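Side-chain contacts in putative GH105 family protein (Salmonella enterica subsp. enterica serovar Paratyphi A, PDB 3QWT), which is of unproven function but, as a putative family 105 glycoside hydrolase with an alpha/alpha-toroid fold, probably cleaves unsaturated sugars from oligosaccharides: residues 10-13 with 14-17; 200-203 with 204-208; 373-376 with 377-380. One frame throughout, in Å; residues are numbered along the deposited sequence.

Contact 1: residues 10-13 with 14-17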
loop_
_atom_site.group_PDB
_atom_site.type_symbol
_atom_site.label_atom_id
_atom_site.label_comp_id
_atom_site.label_asym_id
_atom_site.label_seq_id
_atom_site.Cartn_x
_atom_site.Cartn_y
_atom_site.Cartn_z
ATOM N N HIS A 10 1.354 -11.192 -53.330
ATOM C CA HIS A 10 0.523 -10.029 -53.607
ATOM C C HIS A 10 0.075 -9.296 -52.341
ATOM O O HIS A 10 -0.325 -8.136 -52.405
ATOM C CB HIS A 10 -0.727 -10.494 -54.331
ATOM C CG HIS A 10 -1.537 -11.467 -53.536
ATOM N ND1 HIS A 10 -2.555 -11.077 -52.694
ATOM C CD2 HIS A 10 -1.446 -12.814 -53.417
ATOM C CE1 HIS A 10 -3.073 -12.141 -52.108
ATOM N NE2 HIS A 10 -2.417 -13.208 -52.530
ATOM N N SER A 11 0.114 -9.986 -51.202
ATOM C CA SER A 11 -0.440 -9.467 -49.946
ATOM C C SER A 11 0.607 -8.978 -48.960
ATOM O O SER A 11 1.443 -9.755 -48.503
ATOM C CB SER A 11 -1.274 -10.536 -49.251
ATOM O OG SER A 11 -1.302 -10.297 -47.858
ATOM N N PRO A 12 0.540 -7.689 -48.607
ATOM C CA PRO A 12 1.411 -7.088 -47.592
ATOM C C PRO A 12 1.340 -7.861 -46.281
ATOM O O PRO A 12 2.280 -7.786 -45.479
ATOM C CB PRO A 12 0.802 -5.700 -47.390
ATOM C CG PRO A 12 0.075 -5.413 -48.658
ATOM C CD PRO A 12 -0.425 -6.726 -49.159
ATOM N N LEU A 13 0.241 -8.589 -46.076
ATOM C CA LEU A 13 0.035 -9.356 -44.852
ATOM C C LEU A 13 0.698 -10.727 -44.897
ATOM O O LEU A 13 1.186 -11.223 -43.877
ATOM C CB LEU A 13 -1.457 -9.532 -44.560
ATOM C CG LEU A 13 -2.330 -8.286 -44.377
ATOM C CD1 LEU A 13 -3.730 -8.667 -43.897
ATOM C CD2 LEU A 13 -1.689 -7.311 -43.408
ATOM N N LEU A 14 0.719 -11.344 -46.073
ATOM C CA LEU A 14 1.243 -12.702 -46.194
ATOM C C LEU A 14 2.696 -12.822 -46.662
ATOM O O LEU A 14 3.308 -13.886 -46.506
ATOM C CB LEU A 14 0.351 -13.533 -47.119
ATOM C CG LEU A 14 -1.045 -13.876 -46.593
ATOM C CD1 LEU A 14 -1.822 -14.674 -47.640
ATOM C CD2 LEU A 14 -0.964 -14.644 -45.294
ATOM N N ARG A 15 3.247 -11.747 -47.223
ATOM C CA ARG A 15 4.507 -11.846 -47.973
ATOM C C ARG A 15 5.739 -11.441 -47.161
ATOM O O ARG A 15 5.646 -10.635 -46.237
ATOM C CB ARG A 15 4.429 -11.042 -49.286
ATOM C CG ARG A 15 4.879 -9.595 -49.173
ATOM C CD ARG A 15 4.177 -8.699 -50.177
ATOM N NE ARG A 15 4.300 -7.294 -49.791
ATOM C CZ ARG A 15 3.736 -6.269 -50.431
ATOM N NH1 ARG A 15 2.992 -6.473 -51.510
ATOM N NH2 ARG A 15 3.915 -5.031 -49.986
ATOM N N GLN A 16 6.891 -12.006 -47.517
ATOM C CA GLN A 16 8.146 -11.722 -46.823
ATOM C C GLN A 16 8.500 -10.252 -46.851
ATOM O O GLN A 16 8.080 -9.521 -47.740
ATOM C CB GLN A 16 9.302 -12.478 -47.466
ATOM C CG GLN A 16 9.238 -13.969 -47.343
ATOM C CD GLN A 16 10.330 -14.642 -48.149
ATOM O OE1 GLN A 16 10.669 -15.800 -47.909
ATOM N NE2 GLN A 16 10.885 -13.916 -49.112
ATOM N N PRO A 17 9.308 -9.822 -45.881
ATOM C CA PRO A 17 9.857 -8.464 -45.831
ATOM C C PRO A 17 10.862 -8.220 -46.962
ATOM O O PRO A 17 11.581 -9.136 -47.363
ATOM C CB PRO A 17 10.585 -8.426 -44.478
ATOM C CG PRO A 17 10.086 -9.619 -43.713
ATOM C CD PRO A 17 9.747 -10.642 -44.745
#
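Ser-11 and Leu-14 meet in an ST motif, a turn in which both oxygens of the serine collect backbone N-H groups farther along the chain. With chi1 at 154°, OG lies anti to the serine's own N, beside its carbonyl carbon, where it accepts from Leu-14 N at 2.9 Å. The bond from Leu-13 N to OG is weak. Ser-11 O is doubly used: Leu-14 N, already bonded to OG, also donates to it at 3.0 Å, from well above the carbonyl plane, whereas Arg-15 N, also at 3.0 Å, comes in almost head-on to the carbonyl, C=O...N 174°. CB of Leu-14 passes beside the serine hydroxyl, OG to CB being 3.7 Å. Arg-15 runs extended from CG to NE and crosses Pro-12 at a slant. One face of its guanidinium covers Pro-12 CA, which lies nearer the edge of the group than its middle. The motif belongs to the N-terminal segment before helix 23-37, laid against a second subunit: Glu-161 of that subunit bonds Ser-11 OG, and its Thr-157 packs on Leu-14. The terminal NH2 of Arg-15 ends 4.1 Å from Pro-12 CG.

Contact 2: residues 200-203 with 204-208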
loop_
_atom_site.group_PDB
_atom_site.type_symbol
_atom_site.label_atom_id
_atom_site.label_comp_id
_atom_site.label_asym_id
_atom_site.label_seq_id
_atom_site.Cartn_x
_atom_site.Cartn_y
_atom_site.Cartn_z
ATOM N N LEU A 200 14.527 22.212 -18.945
ATOM C CA LEU A 200 15.238 23.481 -19.055
ATOM C C LEU A 200 15.970 23.546 -20.381
ATOM O O LEU A 200 16.011 24.608 -21.018
ATOM C CB LEU A 200 16.230 23.694 -17.902
ATOM C CG LEU A 200 16.738 25.136 -17.817
ATOM C CD1 LEU A 200 15.569 26.084 -17.570
ATOM C CD2 LEU A 200 17.786 25.309 -16.728
ATOM N N HIS A 201 16.565 22.422 -20.791
ATOM C CA HIS A 201 17.264 22.382 -22.065
ATOM C C HIS A 201 16.273 22.683 -23.202
ATOM O O HIS A 201 16.554 23.527 -24.050
ATOM C CB HIS A 201 17.997 21.063 -22.290
ATOM C CG HIS A 201 19.342 21.003 -21.628
ATOM N ND1 HIS A 201 19.494 20.868 -20.264
ATOM C CD2 HIS A 201 20.592 21.104 -22.139
ATOM C CE1 HIS A 201 20.783 20.871 -19.967
ATOM N NE2 HIS A 201 21.472 21.023 -21.083
ATOM N N VAL A 202 15.122 22.006 -23.195
ATOM C CA VAL A 202 14.079 22.265 -24.171
ATOM C C VAL A 202 13.757 23.754 -24.194
ATOM O O VAL A 202 13.814 24.378 -25.248
ATOM C CB VAL A 202 12.800 21.438 -23.905
ATOM C CG1 VAL A 202 11.630 21.923 -24.785
ATOM C CG2 VAL A 202 13.064 19.976 -24.171
ATOM N N GLN A 203 13.447 24.324 -23.031
ATOM C CA GLN A 203 13.161 25.757 -22.931
ATOM C C GLN A 203 14.177 26.628 -23.690
ATOM O O GLN A 203 13.804 27.574 -24.378
ATOM C CB GLN A 203 13.116 26.183 -21.462
ATOM C CG GLN A 203 12.875 27.679 -21.236
ATOM C CD GLN A 203 12.614 27.999 -19.761
ATOM O OE1 GLN A 203 11.734 27.399 -19.126
ATOM N NE2 GLN A 203 13.386 28.938 -19.207
ATOM N N ASN A 204 15.457 26.292 -23.574
ATOM C CA ASN A 204 16.527 27.167 -24.035
ATOM C C ASN A 204 17.068 26.846 -25.423
ATOM O O ASN A 204 17.655 27.711 -26.076
ATOM C CB ASN A 204 17.698 27.178 -23.033
ATOM C CG ASN A 204 17.386 27.961 -21.763
ATOM O OD1 ASN A 204 16.521 28.842 -21.746
ATOM N ND2 ASN A 204 18.108 27.645 -20.690
ATOM N N LEU A 205 16.876 25.614 -25.878
ATOM C CA LEU A 205 17.551 25.169 -27.094
ATOM C C LEU A 205 16.607 24.820 -28.244
ATOM O O LEU A 205 16.967 24.979 -29.405
ATOM C CB LEU A 205 18.486 24.005 -26.790
ATOM C CG LEU A 205 19.644 24.391 -25.863
ATOM C CD1 LEU A 205 20.256 23.162 -25.180
ATOM C CD2 LEU A 205 20.728 25.193 -26.611
HETATM N N MSE A 206 15.403 24.351 -27.928
HETATM C CA MSE A 206 14.450 24.038 -28.975
HETATM C C MSE A 206 14.040 25.301 -29.740
HETATM O O MSE A 206 13.832 26.369 -29.164
HETATM C CB MSE A 206 13.211 23.351 -28.406
HETATM C CG MSE A 206 12.153 23.050 -29.471
HETATM SE SE MSE A 206 10.401 22.521 -28.754
HETATM C CE MSE A 206 9.476 22.569 -30.482
ATOM N N ASP A 207 13.914 25.163 -31.046
ATOM C CA ASP A 207 13.444 26.258 -31.885
ATOM C C ASP A 207 11.996 25.990 -32.251
ATOM O O ASP A 207 11.725 25.227 -33.176
ATOM C CB ASP A 207 14.272 26.317 -33.154
ATOM C CG ASP A 207 13.761 27.348 -34.128
ATOM O OD1 ASP A 207 13.197 28.355 -33.662
ATOM O OD2 ASP A 207 13.929 27.146 -35.345
ATOM N N LYS A 208 11.065 26.585 -31.515
ATOM C CA LYS A 208 9.654 26.348 -31.788
ATOM C C LYS A 208 9.331 26.670 -33.259
ATOM O O LYS A 208 8.401 26.112 -33.827
ATOM C CB LYS A 208 8.788 27.191 -30.861
ATOM C CG LYS A 208 9.047 28.677 -31.031
ATOM C CD LYS A 208 8.308 29.502 -29.992
ATOM C CE LYS A 208 8.930 30.877 -29.892
ATOM N NZ LYS A 208 8.013 31.813 -29.238
#
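His-201 O is approached by two backbone amides, Leu-205 N at 2.8 Å and, more weakly, Asn-204 N, at the C-terminal end of helix 188-205 in the alpha/alpha toroid. The Leu-205 bond points almost down the carbonyl, with a C=O...N angle of 172°. Asn-204 N also bonds to Leu-200 O at 3.1 Å, so it is shared between two acceptors. The last turn closes with Met-206 N on Val-202 O, again 3.1 Å; Met-206 is the first residue to leave helical backbone angles.

Three side-chain pairs, each four residues apart, run along the turn. His-201 and Leu-205 lie alongside each other, pointing the same way, and Leu-205 CD1 reaches His-201 CD2 at 3.7 Å, obliquely to the ring. Asn-204 crosses Leu-200 at a slant; its CG lies beside its own N, chi1 -74°, which sets CG and ND2 each 3.7 Å from Leu-200 O. The neighbouring amide of Gln-203 stands nearly perpendicular to that of Asn-204, the planes being 85° apart. The polar ends have partners beyond the turn: His-201 ND1 bonds the carbonyl of Gln-197, Asn-204 ND2 the Tyr-219 hydroxyl, and Gln-203 NE2 bonds Gln-262 of a third subunit. Strand 165-167, through Met-166, covers Leu-200, His-201 and Asn-204, whereas helix 255-272 packs on Val-202 and Met-206. Met-206, a selenomethionine, extends its chain beside Val-202, and its SE comes to rest 4.2 Å from Val-202 CG1.

Contact 3: residues 373-376 with 377-380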
loop_
_atom_site.group_PDB
_atom_site.type_symbol
_atom_site.label_atom_id
_atom_site.label_comp_id
_atom_site.label_asym_id
_atom_site.label_seq_id
_atom_site.Cartn_x
_atom_site.Cartn_y
_atom_site.Cartn_z
ATOM N N LEU A 373 22.348 0.748 -36.647
ATOM C CA LEU A 373 22.322 -0.532 -37.337
ATOM C C LEU A 373 21.786 -1.622 -36.407
ATOM O O LEU A 373 21.126 -2.566 -36.858
ATOM C CB LEU A 373 23.692 -0.898 -37.938
ATOM C CG LEU A 373 24.173 -0.052 -39.121
ATOM C CD1 LEU A 373 25.590 -0.449 -39.538
ATOM C CD2 LEU A 373 23.225 -0.169 -40.295
ATOM N N THR A 374 22.025 -1.477 -35.107
ATOM C CA THR A 374 21.506 -2.451 -34.140
ATOM C C THR A 374 20.002 -2.350 -33.974
ATOM O O THR A 374 19.300 -3.357 -33.887
ATOM C CB THR A 374 22.169 -2.314 -32.775
ATOM O OG1 THR A 374 23.572 -2.568 -32.903
ATOM C CG2 THR A 374 21.568 -3.314 -31.804
ATOM N N GLU A 375 19.500 -1.125 -33.922
ATOM C CA GLU A 375 18.069 -0.923 -33.879
ATOM C C GLU A 375 17.445 -1.480 -35.171
ATOM O O GLU A 375 16.356 -2.062 -35.151
ATOM C CB GLU A 375 17.747 0.561 -33.653
ATOM C CG GLU A 375 16.263 0.917 -33.717
ATOM C CD GLU A 375 15.411 0.294 -32.605
ATOM O OE1 GLU A 375 15.894 0.162 -31.475
ATOM O OE2 GLU A 375 14.234 -0.042 -32.858
ATOM N N TYR A 376 18.149 -1.336 -36.290
ATOM C CA TYR A 376 17.626 -1.827 -37.562
ATOM C C TYR A 376 17.558 -3.358 -37.591
ATOM O O TYR A 376 16.673 -3.940 -38.234
ATOM C CB TYR A 376 18.465 -1.304 -38.723
ATOM C CG TYR A 376 17.822 -1.502 -40.086
ATOM C CD1 TYR A 376 18.338 -2.429 -40.993
ATOM C CD2 TYR A 376 16.709 -0.757 -40.468
ATOM C CE1 TYR A 376 17.770 -2.612 -42.225
ATOM C CE2 TYR A 376 16.127 -0.935 -41.720
ATOM C CZ TYR A 376 16.666 -1.867 -42.591
ATOM O OH TYR A 376 16.108 -2.066 -43.838
ATOM N N LEU A 377 18.489 -3.999 -36.880
ATOM C CA LEU A 377 18.488 -5.451 -36.726
ATOM C C LEU A 377 17.210 -5.974 -36.083
ATOM O O LEU A 377 16.829 -7.121 -36.308
ATOM C CB LEU A 377 19.696 -5.925 -35.910
ATOM C CG LEU A 377 20.935 -6.301 -36.740
ATOM C CD1 LEU A 377 22.079 -6.705 -35.833
ATOM C CD2 LEU A 377 20.635 -7.417 -37.742
ATOM N N ARG A 378 16.549 -5.151 -35.279
ATOM C CA ARG A 378 15.297 -5.589 -34.657
ATOM C C ARG A 378 14.257 -5.935 -35.713
ATOM O O ARG A 378 13.409 -6.792 -35.490
ATOM C CB ARG A 378 14.752 -4.556 -33.669
ATOM C CG ARG A 378 15.558 -4.457 -32.378
ATOM C CD ARG A 378 14.877 -3.514 -31.399
ATOM N NE ARG A 378 13.696 -4.120 -30.786
ATOM C CZ ARG A 378 13.743 -4.948 -29.743
ATOM N NH1 ARG A 378 12.626 -5.459 -29.232
ATOM N NH2 ARG A 378 14.917 -5.267 -29.209
ATOM N N ASN A 379 14.337 -5.280 -36.866
ATOM C CA ASN A 379 13.514 -5.665 -38.020
ATOM C C ASN A 379 13.730 -7.105 -38.503
ATOM O O ASN A 379 12.948 -7.614 -39.307
ATOM C CB ASN A 379 13.716 -4.701 -39.191
ATOM C CG ASN A 379 12.997 -3.390 -38.989
ATOM O OD1 ASN A 379 12.061 -3.302 -38.206
ATOM N ND2 ASN A 379 13.429 -2.362 -39.703
ATOM N N TYR A 380 14.778 -7.765 -38.015
ATOM C CA TYR A 380 15.038 -9.142 -38.432
ATOM C C TYR A 380 14.611 -10.170 -37.395
ATOM O O TYR A 380 14.990 -11.337 -37.476
ATOM C CB TYR A 380 16.502 -9.329 -38.830
ATOM C CG TYR A 380 16.867 -8.488 -40.015
ATOM C CD1 TYR A 380 16.957 -7.111 -39.900
ATOM C CD2 TYR A 380 17.094 -9.062 -41.261
ATOM C CE1 TYR A 380 17.270 -6.327 -40.987
ATOM C CE2 TYR A 380 17.405 -8.284 -42.354
ATOM C CZ TYR A 380 17.493 -6.916 -42.211
ATOM O OH TYR A 380 17.804 -6.117 -43.284
#
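Tyr-376 is overlapped by Asn-379 and Tyr-380, both on the same side of its ring plane, in the last turns of helix 363-377 and the residues that follow. Asn-379 ND2 lies 3.7 Å from both CD2 and CE2 of Tyr-376; the amide and ring planes are 74° apart, and the approach is oblique. Still on that side of the plane, Tyr-376 CE1 meets Tyr-380 CE1 at 3.9 Å. The second tyrosine also turns an edge to the backbone: Tyr-376 O lies near its ring plane, 3.6 Å from Tyr-380 CD1. That same oxygen accepts from Asn-379 N at 3.0 Å, and Arg-378 N bonds to Glu-375 O at 3.1 Å; both are i+3 to i bonds with the donor above the carbonyl plane. Glu-375 bends at chi2 (65°), bringing its carboxylate over Arg-378 CD, but the charges find other partners: Arg-309 for Glu-375 and Glu-135 of a second subunit for Arg-378. Glu-322 takes the Tyr-376 hydroxyl and Ile-21 O that of Tyr-380. In the toroid, helix 294-309 packs on Glu-375 and Tyr-376, helix 67-83 on Thr-374 and Leu-377, and helix 23-37 on Leu-373, Tyr-376 and Tyr-380.

How the contacts relate
Contacts 1 and 3 lie on the same side of the chain's centre, their centres about 20 Å apart and their nearest atoms about 6 Å apart without touching, and both meet the second subunit. Contact 1 does so from the N-terminal segment, its centre about 34 Å from the chain's centre, and contact 3 from the end of the last helix of the toroid. Contact 2 is remote from both, its centre about 43 Å from that of contact 1 and about 31 Å from that of contact 3, and it faces a third subunit instead. A glycerol, probably from the crystallisation liquor, lies about 4 Å from the side chain of Arg-378 in contact 3.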